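Local coordinates for protein aspartate aminotransferase (Rhodobacter sphaeroides, PDB 3NRA) that probably catalyses the pyridoxal 5'-phosphate-dependent transfer of an amino group from L-aspartate to 2-oxoglutarate, giving oxaloacetate and L-glutamate, at residues Asp60-Gly65 with Gln291-Gly296. Numbering follows the deposited sequence.
Sequences DLFSAG and QAVLRG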
loop_
_atom_site.group_PDB
_atom_site.type_symbol
_atom_site.label_atom_id
_atom_site.label_comp_id
_atom_site.label_asym_id
_atom_site.label_seq_id
_atom_site.Cartn_x
_atom_site.Cartn_y
_atom_site.Cartn_z
ATOM N N ASP B 60 19.459 11.205 5.886
ATOM C CA ASP B 60 20.395 10.661 6.853
ATOM C C ASP B 60 19.745 9.600 7.778
ATOM O O ASP B 60 20.357 8.569 8.057
ATOM C CB ASP B 60 21.027 11.768 7.687
ATOM C CG ASP B 60 22.021 12.626 6.879
ATOM O OD1 ASP B 60 22.421 12.214 5.761
ATOM O OD2 ASP B 60 22.392 13.706 7.379
ATOM N N LEU B 61 18.513 9.845 8.205
ATOM C CA LEU B 61 17.783 8.876 9.030
ATOM C C LEU B 61 17.501 7.603 8.257
ATOM O O LEU B 61 17.674 6.496 8.793
ATOM C CB LEU B 61 16.468 9.473 9.562
ATOM C CG LEU B 61 16.627 10.573 10.616
ATOM C CD1 LEU B 61 15.243 11.316 10.880
ATOM C CD2 LEU B 61 17.222 9.991 11.922
ATOM N N PHE B 62 17.125 7.762 6.977
ATOM C CA PHE B 62 16.849 6.636 6.084
ATOM C C PHE B 62 18.126 5.798 5.918
ATOM O O PHE B 62 18.107 4.555 6.016
ATOM C CB PHE B 62 16.345 7.143 4.704
ATOM C CG PHE B 62 15.936 6.031 3.771
ATOM C CD1 PHE B 62 16.900 5.363 2.993
ATOM C CD2 PHE B 62 14.635 5.591 3.738
ATOM C CE1 PHE B 62 16.562 4.296 2.209
ATOM C CE2 PHE B 62 14.262 4.543 2.912
ATOM C CZ PHE B 62 15.239 3.882 2.148
ATOM N N SER B 63 19.234 6.500 5.705
ATOM C CA SER B 63 20.525 5.880 5.514
ATOM C C SER B 63 21.049 5.148 6.775
ATOM O O SER B 63 21.615 4.076 6.678
ATOM C CB SER B 63 21.535 6.937 5.085
ATOM O OG SER B 63 22.776 6.316 4.889
ATOM N N ALA B 64 20.837 5.735 7.946
ATOM C CA ALA B 64 21.155 5.068 9.207
ATOM C C ALA B 64 20.314 3.781 9.388
ATOM O O ALA B 64 20.829 2.761 9.862
ATOM C CB ALA B 64 20.957 6.029 10.386
ATOM N N GLY B 65 19.053 3.819 8.959
ATOM C CA GLY B 65 18.150 2.637 9.060
ATOM C C GLY B 65 18.586 1.489 8.148
ATOM O O GLY B 65 18.677 0.335 8.574
ATOM N N GLN B 291 10.266 3.967 7.249
ATOM C CA GLN B 291 9.748 4.282 8.587
ATOM C C GLN B 291 10.737 5.114 9.402
ATOM O O GLN B 291 10.343 6.064 10.060
ATOM C CB GLN B 291 9.365 3.014 9.329
ATOM C CG GLN B 291 8.053 2.385 8.839
ATOM C CD GLN B 291 7.649 1.203 9.667
ATOM O OE1 GLN B 291 7.650 1.278 10.890
ATOM N NE2 GLN B 291 7.313 0.075 9.006
ATOM N N ALA B 292 12.034 4.808 9.243
ATOM C CA ALA B 292 13.105 5.484 9.928
ATOM C C ALA B 292 13.078 7.005 9.808
ATOM O O ALA B 292 13.549 7.666 10.719
ATOM C CB ALA B 292 14.533 4.933 9.428
ATOM N N VAL B 293 12.568 7.570 8.687
ATOM C CA VAL B 293 12.562 9.041 8.544
ATOM C C VAL B 293 11.611 9.713 9.549
ATOM O O VAL B 293 11.808 10.886 9.896
ATOM C CB VAL B 293 12.219 9.536 7.108
ATOM C CG1 VAL B 293 13.141 8.863 6.060
ATOM C CG2 VAL B 293 10.736 9.317 6.794
ATOM N N LEU B 294 10.626 8.958 10.042
ATOM C CA LEU B 294 9.679 9.462 11.034
ATOM C C LEU B 294 10.299 9.735 12.384
ATOM O O LEU B 294 9.697 10.435 13.190
ATOM C CB LEU B 294 8.501 8.475 11.219
ATOM C CG LEU B 294 7.628 8.252 9.976
ATOM C CD1 LEU B 294 6.641 7.124 10.210
ATOM C CD2 LEU B 294 6.898 9.550 9.604
ATOM N N ARG B 295 11.511 9.212 12.641
ATOM C CA ARG B 295 12.245 9.569 13.870
ATOM C C ARG B 295 12.505 11.092 13.979
ATOM O O ARG B 295 12.627 11.639 15.103
ATOM C CB ARG B 295 13.559 8.786 13.959
ATOM C CG ARG B 295 13.368 7.270 14.075
ATOM C CD ARG B 295 14.686 6.539 14.488
ATOM N NE ARG B 295 14.436 5.114 14.772
ATOM C CZ ARG B 295 14.613 4.103 13.905
ATOM N NH1 ARG B 295 15.094 4.309 12.667
ATOM N NH2 ARG B 295 14.300 2.860 14.282
ATOM N N GLY B 296 12.554 11.768 12.816
ATOM C CA GLY B 296 12.727 13.224 12.749
ATOM C C GLY B 296 11.428 14.049 12.721
ATOM O O GLY B 296 11.487 15.276 12.761
HETATM O O HOH W 1 17.413 6.076 11.594
#
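Leu-61 and Phe-62, on helix 58-68, pack against the turns of residues 291-296, the last three a 3-10 segment, in this aminotransferase of class I, a fold type I pyridoxal-phosphate enzyme. The contact lies near the dimer interface, where the ring of Phe-62 stacks on Phe-62 of the second subunit.

Leu-61 does most of the touching. Its CB lies 3.6 Å from Ala-292 O. Chi1 sets CG beside the backbone N, anti to the carbonyl carbon, and chi2, at 169°, then places CD1 only 3.3 Å from Gly-296 N. The same methyl is 3.6 Å from Val-293 O. A branched apolar residue suits this place, since CD1 lies over backbone whose polar groups are paired within the turn, Gly-296 N donating to Val-293 O. Gly-296 has no side chain, and this allows CD1 to come so close to its N.

Beside it, the small Ala-292 lets the backbones come close. Its CB points at the helix and rests 3.6 Å from Leu-61 O, while Gly-65, one turn on and without a side chain, presents its CA 4.3 Å from the same CB. Val-293 meets the helix with one branch, CG1, which lies 3.9 Å from Phe-62 CB and at the edge of the phenyl ring, near its plane. The valine side chain also touches Leu-257, Tyr-260 and Leu-262, so the beta-branched residue fills a largely apolar setting.

No direct hydrogen bond joins the segments. The long chain of Arg-295 carries its guanidinium far enough for NH1 to bond Gln-72 OE1 and, weakly, a water; that water donates to Leu-61 O at 2.8 Å, a carbonyl that also receives Gly-65 N within the helix.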